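Beta-lactamase (Klebsiella pneumoniae, PDB 6KBY) probably hydrolyses beta-lactam antibiotics to substituted beta-amino acids, as a class C beta-lactamase, and binds adenosine monophosphate in its active-site pocket. Local coordinates at residues S13-T18 with S364-N369; G88-D93 with A169-V174; Q94-Y99 with G165-K170. All coordinates share one frame; numbering follows the deposited sequence.

Contact 1. Residues S13-T18 with S364-N369; sequences SKIKDT and SSLEGN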
loop_
_atom_site.group_PDB
_atom_site.type_symbol
_atom_site.label_atom_id
_atom_site.label_comp_id
_atom_site.label_asym_id
_atom_site.label_seq_id
_atom_site.Cartn_x
_atom_site.Cartn_y
_atom_site.Cartn_z
ATOM N N SER A 13 -15.874 13.011 -19.756
ATOM C CA SER A 13 -15.182 12.834 -21.028
ATOM C C SER A 13 -13.818 13.508 -21.012
ATOM O O SER A 13 -12.864 12.998 -21.618
ATOM C CB SER A 13 -16.042 13.362 -22.176
ATOM O OG SER A 13 -17.116 12.480 -22.450
ATOM N N LYS A 14 -13.707 14.634 -20.309
ATOM C CA LYS A 14 -12.422 15.303 -20.169
ATOM C C LYS A 14 -11.446 14.449 -19.376
ATOM O O LYS A 14 -10.273 14.336 -19.744
ATOM C CB LYS A 14 -12.616 16.671 -19.512
ATOM C CG LYS A 14 -13.432 17.635 -20.355
ATOM C CD LYS A 14 -13.750 18.925 -19.612
ATOM C CE LYS A 14 -14.589 19.853 -20.486
ATOM N NZ LYS A 14 -14.985 21.108 -19.783
ATOM N N ILE A 15 -11.913 13.837 -18.285
ATOM C CA ILE A 15 -11.043 12.986 -17.480
ATOM C C ILE A 15 -10.580 11.779 -18.285
ATOM O O ILE A 15 -9.393 11.425 -18.280
ATOM C CB ILE A 15 -11.751 12.588 -16.171
ATOM C CG1 ILE A 15 -12.007 13.833 -15.320
ATOM C CG2 ILE A 15 -10.924 11.571 -15.408
ATOM C CD1 ILE A 15 -12.904 13.593 -14.120
ATOM N N LYS A 16 -11.498 11.144 -19.012
ATOM C CA LYS A 16 -11.110 10.000 -19.830
ATOM C C LYS A 16 -10.050 10.389 -20.851
ATOM O O LYS A 16 -9.089 9.645 -21.067
ATOM C CB LYS A 16 -12.329 9.390 -20.522
ATOM C CG LYS A 16 -11.988 8.169 -21.365
ATOM C CD LYS A 16 -13.234 7.512 -21.928
ATOM C CE LYS A 16 -12.901 6.193 -22.603
ATOM N NZ LYS A 16 -12.024 6.377 -23.796
ATOM N N ASP A 17 -10.204 11.557 -21.487
ATOM C CA ASP A 17 -9.201 12.008 -22.448
ATOM C C ASP A 17 -7.847 12.187 -21.777
ATOM O O ASP A 17 -6.813 11.770 -22.312
ATOM C CB ASP A 17 -9.637 13.324 -23.092
ATOM C CG ASP A 17 -10.825 13.169 -24.023
ATOM O OD1 ASP A 17 -11.144 12.031 -24.427
ATOM O OD2 ASP A 17 -11.436 14.207 -24.361
ATOM N N THR A 18 -7.834 12.838 -20.615
ATOM C CA THR A 18 -6.578 13.034 -19.897
ATOM C C THR A 18 -5.922 11.703 -19.570
ATOM O O THR A 18 -4.712 11.525 -19.763
ATOM C CB THR A 18 -6.831 13.821 -18.613
ATOM O OG1 THR A 18 -7.334 15.114 -18.955
ATOM C CG2 THR A 18 -5.543 13.971 -17.809
ATOM N N SER A 364 -3.572 16.697 -11.141
ATOM C CA SER A 364 -3.453 18.134 -11.366
ATOM C C SER A 364 -4.460 18.645 -12.390
ATOM O O SER A 364 -4.792 19.837 -12.375
ATOM C CB SER A 364 -2.021 18.490 -11.773
ATOM O OG SER A 364 -1.105 18.161 -10.740
ATOM N N SER A 365 -4.967 17.777 -13.269
ATOM C CA SER A 365 -5.930 18.174 -14.289
ATOM C C SER A 365 -7.350 18.328 -13.756
ATOM O O SER A 365 -8.213 18.825 -14.493
ATOM C CB SER A 365 -5.938 17.141 -15.423
ATOM O OG SER A 365 -6.700 15.991 -15.076
ATOM N N LEU A 366 -7.617 17.942 -12.508
ATOM C CA LEU A 366 -8.991 17.741 -12.053
ATOM C C LEU A 366 -9.698 18.997 -11.547
ATOM O O LEU A 366 -10.901 18.937 -11.270
ATOM C CB LEU A 366 -9.053 16.639 -10.999
ATOM C CG LEU A 366 -8.616 15.262 -11.491
ATOM C CD1 LEU A 366 -8.792 14.250 -10.370
ATOM C CD2 LEU A 366 -9.400 14.845 -12.724
ATOM N N GLU A 367 -9.004 20.122 -11.405
ATOM C CA GLU A 367 -9.683 21.387 -11.156
ATOM C C GLU A 367 -8.827 22.517 -11.705
ATOM O O GLU A 367 -7.642 22.340 -11.998
ATOM C CB GLU A 367 -10.003 21.613 -9.671
ATOM C CG GLU A 367 -8.786 21.955 -8.828
ATOM C CD GLU A 367 -9.120 22.268 -7.377
ATOM O OE1 GLU A 367 -8.198 22.688 -6.635
ATOM O OE2 GLU A 367 -10.291 22.108 -6.964
ATOM N N GLY A 368 -9.448 23.682 -11.847
ATOM C CA GLY A 368 -8.737 24.842 -12.337
ATOM C C GLY A 368 -7.744 25.373 -11.321
ATOM O O GLY A 368 -7.740 25.011 -10.142
ATOM N N ASN A 369 -6.884 26.266 -11.798
ATOM C CA ASN A 369 -5.860 26.873 -10.961
ATOM C C ASN A 369 -6.401 28.125 -10.283
ATOM O O ASN A 369 -7.090 28.936 -10.907
ATOM C CB ASN A 369 -4.637 27.231 -11.805
ATOM C CG ASN A 369 -4.045 26.026 -12.507
ATOM O OD1 ASN A 369 -4.177 24.895 -12.036
ATOM N ND2 ASN A 369 -3.394 26.257 -13.641
HETATM O O HOH W 1 -8.823 15.677 -16.817
#

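Contact 2. Residues G88-D93 with A169-V174; sequences GKLSLD and AKSLGV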
loop_
_atom_site.group_PDB
_atom_site.type_symbol
_atom_site.label_atom_id
_atom_site.label_comp_id
_atom_site.label_asym_id
_atom_site.label_seq_id
_atom_site.Cartn_x
_atom_site.Cartn_y
_atom_site.Cartn_z
ATOM N N GLY A 88 -8.615 -0.906 21.481
ATOM C CA GLY A 88 -8.068 -1.117 22.806
ATOM C C GLY A 88 -7.222 -2.358 22.968
ATOM O O GLY A 88 -6.935 -2.742 24.108
ATOM N N LYS A 89 -6.794 -2.986 21.871
ATOM C CA LYS A 89 -6.058 -4.242 21.933
ATOM C C LYS A 89 -4.559 -4.071 21.752
ATOM O O LYS A 89 -3.810 -5.023 21.993
ATOM C CB LYS A 89 -6.579 -5.216 20.867
ATOM C CG LYS A 89 -8.074 -5.457 20.934
ATOM C CD LYS A 89 -8.477 -6.035 22.278
ATOM C CE LYS A 89 -9.987 -6.155 22.385
ATOM N NZ LYS A 89 -10.607 -6.323 21.043
ATOM N N LEU A 90 -4.107 -2.884 21.357
ATOM C CA LEU A 90 -2.730 -2.665 20.954
ATOM C C LEU A 90 -2.367 -1.235 21.314
ATOM O O LEU A 90 -3.162 -0.325 21.082
ATOM C CB LEU A 90 -2.642 -2.870 19.432
ATOM C CG LEU A 90 -1.347 -2.726 18.647
ATOM C CD1 LEU A 90 -1.507 -3.448 17.332
ATOM C CD2 LEU A 90 -1.044 -1.279 18.389
ATOM N N SER A 91 -1.184 -1.042 21.892
ATOM C CA SER A 91 -0.581 0.279 22.020
ATOM C C SER A 91 0.666 0.338 21.151
ATOM O O SER A 91 1.574 -0.489 21.297
ATOM C CB SER A 91 -0.188 0.596 23.457
ATOM O OG SER A 91 0.603 1.775 23.455
ATOM N N LEU A 92 0.718 1.330 20.264
ATOM C CA LEU A 92 1.836 1.441 19.336
ATOM C C LEU A 92 3.152 1.741 20.037
ATOM O O LEU A 92 4.216 1.411 19.500
ATOM C CB LEU A 92 1.534 2.510 18.289
ATOM C CG LEU A 92 0.337 2.219 17.381
ATOM C CD1 LEU A 92 -0.005 3.444 16.557
ATOM C CD2 LEU A 92 0.657 1.056 16.466
ATOM N N ASP A 93 3.109 2.345 21.221
ATOM C CA ASP A 93 4.339 2.694 21.913
ATOM C C ASP A 93 4.970 1.522 22.654
ATOM O O ASP A 93 6.139 1.616 23.039
ATOM C CB ASP A 93 4.081 3.882 22.841
ATOM C CG ASP A 93 3.979 5.191 22.083
ATOM O OD1 ASP A 93 4.887 5.463 21.276
ATOM O OD2 ASP A 93 2.978 5.928 22.267
ATOM N N ALA A 169 -2.857 -8.901 14.304
ATOM C CA ALA A 169 -3.784 -10.027 14.233
ATOM C C ALA A 169 -3.838 -10.775 15.558
ATOM O O ALA A 169 -4.923 -11.097 16.058
ATOM C CB ALA A 169 -3.388 -10.967 13.097
ATOM N N LYS A 170 -2.674 -11.047 16.150
ATOM C CA LYS A 170 -2.651 -11.760 17.423
ATOM C C LYS A 170 -3.430 -11.000 18.488
ATOM O O LYS A 170 -4.154 -11.607 19.289
ATOM C CB LYS A 170 -1.208 -11.994 17.866
ATOM C CG LYS A 170 -1.062 -12.754 19.177
ATOM C CD LYS A 170 -1.445 -14.215 19.007
ATOM C CE LYS A 170 -1.226 -15.001 20.287
ATOM N NZ LYS A 170 -1.530 -16.444 20.089
ATOM N N SER A 171 -3.307 -9.670 18.509
ATOM C CA SER A 171 -4.035 -8.886 19.500
ATOM C C SER A 171 -5.542 -8.984 19.313
ATOM O O SER A 171 -6.295 -8.735 20.265
ATOM C CB SER A 171 -3.588 -7.421 19.467
ATOM O OG SER A 171 -4.196 -6.703 18.407
ATOM N N LEU A 172 -5.994 -9.328 18.110
ATOM C CA LEU A 172 -7.400 -9.546 17.808
ATOM C C LEU A 172 -7.791 -11.014 17.911
ATOM O O LEU A 172 -8.940 -11.357 17.610
ATOM C CB LEU A 172 -7.727 -9.007 16.411
ATOM C CG LEU A 172 -7.519 -7.500 16.267
ATOM C CD1 LEU A 172 -7.458 -7.092 14.808
ATOM C CD2 LEU A 172 -8.629 -6.742 16.985
ATOM N N GLY A 173 -6.866 -11.885 18.314
ATOM C CA GLY A 173 -7.187 -13.278 18.553
ATOM C C GLY A 173 -7.314 -14.147 17.324
ATOM O O GLY A 173 -7.883 -15.241 17.411
ATOM N N VAL A 174 -6.799 -13.702 16.172
ATOM C CA VAL A 174 -6.971 -14.417 14.911
ATOM C C VAL A 174 -5.660 -14.409 14.133
ATOM O O VAL A 174 -4.749 -13.624 14.405
ATOM C CB VAL A 174 -8.108 -13.818 14.050
ATOM C CG1 VAL A 174 -9.459 -14.013 14.734
ATOM C CG2 VAL A 174 -7.845 -12.346 13.785
#

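Contact 3. Residues Q94-Y99 with G165-K170; sequences QSVSHY and GMIAAK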
loop_
_atom_site.group_PDB
_atom_site.type_symbol
_atom_site.label_atom_id
_atom_site.label_comp_id
_atom_site.label_asym_id
_atom_site.label_seq_id
_atom_site.Cartn_x
_atom_site.Cartn_y
_atom_site.Cartn_z
ATOM N N GLN A 94 4.241 0.432 22.863
ATOM C CA GLN A 94 4.807 -0.716 23.551
ATOM C C GLN A 94 5.834 -1.417 22.665
ATOM O O GLN A 94 5.824 -1.302 21.436
ATOM C CB GLN A 94 3.713 -1.714 23.938
ATOM C CG GLN A 94 2.748 -1.218 25.003
ATOM C CD GLN A 94 3.378 -1.128 26.381
ATOM O OE1 GLN A 94 4.187 -1.972 26.762
ATOM N NE2 GLN A 94 3.001 -0.101 27.138
ATOM N N SER A 95 6.721 -2.167 23.306
ATOM C CA SER A 95 7.753 -2.879 22.573
ATOM C C SER A 95 7.172 -4.079 21.829
ATOM O O SER A 95 6.123 -4.630 22.181
ATOM C CB SER A 95 8.840 -3.369 23.525
ATOM O OG SER A 95 8.330 -4.381 24.379
ATOM N N VAL A 96 7.897 -4.498 20.791
ATOM C CA VAL A 96 7.539 -5.723 20.088
ATOM C C VAL A 96 7.556 -6.913 21.040
ATOM O O VAL A 96 6.650 -7.753 21.019
ATOM C CB VAL A 96 8.465 -5.930 18.876
ATOM C CG1 VAL A 96 8.353 -7.351 18.340
ATOM C CG2 VAL A 96 8.129 -4.926 17.786
ATOM N N SER A 97 8.568 -6.998 21.907
ATOM C CA SER A 97 8.643 -8.157 22.793
ATOM C C SER A 97 7.534 -8.153 23.837
ATOM O O SER A 97 7.197 -9.216 24.366
ATOM C CB SER A 97 10.021 -8.276 23.444
ATOM O OG SER A 97 10.212 -7.231 24.364
ATOM N N HIS A 98 6.942 -6.994 24.128
ATOM C CA HIS A 98 5.753 -6.986 24.971
ATOM C C HIS A 98 4.660 -7.871 24.385
ATOM O O HIS A 98 3.976 -8.596 25.118
ATOM C CB HIS A 98 5.245 -5.557 25.149
ATOM C CG HIS A 98 3.989 -5.467 25.958
ATOM N ND1 HIS A 98 3.982 -5.579 27.331
ATOM C CD2 HIS A 98 2.699 -5.286 25.588
ATOM C CE1 HIS A 98 2.742 -5.468 27.774
ATOM N NE2 HIS A 98 1.944 -5.291 26.737
ATOM N N TYR A 99 4.485 -7.827 23.062
ATOM C CA TYR A 99 3.438 -8.592 22.395
ATOM C C TYR A 99 3.898 -9.939 21.864
ATOM O O TYR A 99 3.052 -10.801 21.600
ATOM C CB TYR A 99 2.829 -7.784 21.242
ATOM C CG TYR A 99 2.097 -6.568 21.735
ATOM C CD1 TYR A 99 0.894 -6.695 22.413
ATOM C CD2 TYR A 99 2.617 -5.294 21.551
ATOM C CE1 TYR A 99 0.227 -5.593 22.890
ATOM C CE2 TYR A 99 1.953 -4.183 22.021
ATOM C CZ TYR A 99 0.762 -4.339 22.691
ATOM O OH TYR A 99 0.104 -3.233 23.164
ATOM N N GLY A 165 1.750 -6.577 11.156
ATOM C CA GLY A 165 0.505 -7.285 10.908
ATOM C C GLY A 165 0.331 -8.493 11.806
ATOM O O GLY A 165 -0.775 -8.783 12.269
ATOM N N MET A 166 1.418 -9.218 12.055
ATOM C CA MET A 166 1.365 -10.381 12.935
ATOM C C MET A 166 0.910 -9.984 14.335
ATOM O O MET A 166 0.050 -10.644 14.935
ATOM C CB MET A 166 2.749 -11.023 12.975
ATOM C CG MET A 166 2.864 -12.300 13.786
ATOM S SD MET A 166 4.593 -12.792 13.962
ATOM C CE MET A 166 5.074 -11.781 15.354
ATOM N N ILE A 167 1.485 -8.907 14.870
ATOM C CA ILE A 167 1.123 -8.434 16.201
ATOM C C ILE A 167 -0.323 -7.964 16.224
ATOM O O ILE A 167 -1.075 -8.257 17.161
ATOM C CB ILE A 167 2.096 -7.324 16.633
ATOM C CG1 ILE A 167 3.469 -7.916 16.946
ATOM C CG2 ILE A 167 1.558 -6.558 17.831
ATOM C CD1 ILE A 167 4.567 -6.872 17.055
ATOM N N ALA A 168 -0.733 -7.222 15.196
ATOM C CA ALA A 168 -2.106 -6.735 15.137
ATOM C C ALA A 168 -3.094 -7.893 15.145
ATOM O O ALA A 168 -4.071 -7.884 15.901
ATOM C CB ALA A 168 -2.293 -5.884 13.887
ATOM N N ALA A 169 -2.857 -8.901 14.304
ATOM C CA ALA A 169 -3.784 -10.027 14.233
ATOM C C ALA A 169 -3.838 -10.775 15.558
ATOM O O ALA A 169 -4.923 -11.097 16.058
ATOM C CB ALA A 169 -3.388 -10.967 13.097
ATOM N N LYS A 170 -2.674 -11.047 16.150
ATOM C CA LYS A 170 -2.651 -11.760 17.423
ATOM C C LYS A 170 -3.430 -11.000 18.488
ATOM O O LYS A 170 -4.154 -11.607 19.289
ATOM C CB LYS A 170 -1.208 -11.994 17.866
ATOM C CG LYS A 170 -1.062 -12.754 19.177
ATOM C CD LYS A 170 -1.445 -14.215 19.007
ATOM C CE LYS A 170 -1.226 -15.001 20.287
ATOM N NZ LYS A 170 -1.530 -16.444 20.089
#

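Contact 1. Residues S13-T18 with S364-N369
The two ends of the class C beta-lactamase chain come together beside the large antiparallel sheet, where Ile15 and Thr18 of helix 11-30 meet Leu366 and Ser365, just past helix 352-364. This is terminal packing far from the active-site pocket, and it illustrates how a fold can join residues almost a whole sequence apart through one apolar touch and one water. On the buried side, Ile15 CG1 lies 3.8 Å from Leu366 CD2, with the two side chains crossing at about a right angle. CD2 of the leucine thus rests against the CG1-CD1 arm of the isoleucine. Beneath them is the sheet: Ile15 packs on Tyr46 and Tyr48 of strand 44-50 and on Val41 of strand 34-41, and Leu366 on Val39 and Val41.

One turn along the helix the chemistry becomes polar. The chi1 of Thr18 (-63°) splits its branches, setting the methyl opposite the backbone N and the hydroxyl beside it. Thr18 CG2 approaches Ser365 OG to 3.6 Å, a van der Waals contact, whereas the two hydroxyl oxygens stay 4.0 Å apart, Thr18 OG1 to Ser365 OG, and are joined by a water. Ser365 OG also bonds to Ile362 O, in the last turn of the preceding helix, and so has two partners, giving its proton to that carbonyl and accepting one from the water. The water lies 2.8 Å from Ser365 OG and 2.7 Å from Thr18 OG1.

Contact 2. Residues G88-D93 with A169-V174
Ala169 O is gripped by two backbone N-H groups in the turn that brings Leu172 up to Lys89. Leu172 N reaches this oxygen at 2.9 Å and Val174 N reaches it at 3.2 Å, from opposite faces of the carbonyl plane. The bond from Val174 N to Ala169 O and that from Gly173 N to Lys170 O, with Gly173 at positive phi (78°), make a Schellman motif that closes helix 158-171. The other side of the contact is built alike: helix 72-86 ends in a Schellman motif at Gly88, also at positive phi (81°), and Lys89 is the next residue. Two helix ends of the alpha-helical domain therefore abut, and backbone carbonyls as well as side chains form the seam. Ser171 CB sits 3.5 Å from Lys89 O, while in return Lys89 CB lies 3.6 Å from Ser171 O, a reciprocal fit of methylene against carbonyl. With chi1 at -54°, Lys89 CG lies beside the backbone N, and from there it passes 4.2 Å from Leu172 CD2, the two side chains crossing at about a right angle. The hydroxyl of Ser171 is turned back to its own helix, where OG bonds to Ala168 O, and it meets Lys89 and Leu90 by packing alone. Leu90 and Ser171 both touch Ala84 of helix 72-86 as well, and Leu172 reaches Leu80 one turn earlier.

Contact 3. Residues Q94-Y99 with G165-K170
Ile167 reaches from helix 158-171 to Tyr99 and Val96 with two different carbons, a compact example of how a branched side chain serves two neighbours at once. Its CG2 comes to 3.8 Å from Tyr99 CB and meets the root of the ring obliquely, with Tyr99 CG at 3.9 Å. Its CD1 approaches both methyls of Val96, the nearer being CG1 at 4.0 Å. Chi1 of -72° turns CG2 opposite the backbone N, toward Tyr99, and chi2 of 166° extends CD1 to Val96.

The next shell fixes the tyrosine. His98 CD2 lies 3.5 Å above the plane of the Tyr99 ring, over its centre, while the far end of the ring is tied by OH, which accepts from Ser91 N. His98 N in turn bonds to Ser95 OG at 3.0 Å, a capping bond from Ser95, at the N-cap of the short, weakly bonded helix 96-99. Farther out, Val96 also touches Phe108 and Val111, and Val100 also covers Ile167; the neighbouring residue Ala168 turns to Leu80 and Ala81, so helix 158-171 meets this short helix with one face and helix 72-86 with an adjacent one.

Overall arrangement
Contacts 2 and 3 are neighbours, with centres about 6 Å apart, and their segments on helix 158-171 overlap at Ala169 and Lys170. Contact 1 lies across the centre of the chain from them, with nearest atoms about 30 Å from contact 2, and along the sequence it encloses both. Burial and chemistry vary together. Contact 3 is buried and purely apolar between its segments, whereas contacts 1 and 2 are partly buried and more mixed: a water bridges hydroxyls at the chain ends, and carbonyls meet methylenes where two capped helices abut. One hydroxyl, that of Tyr99, links contact 3 to the loop of contact 2.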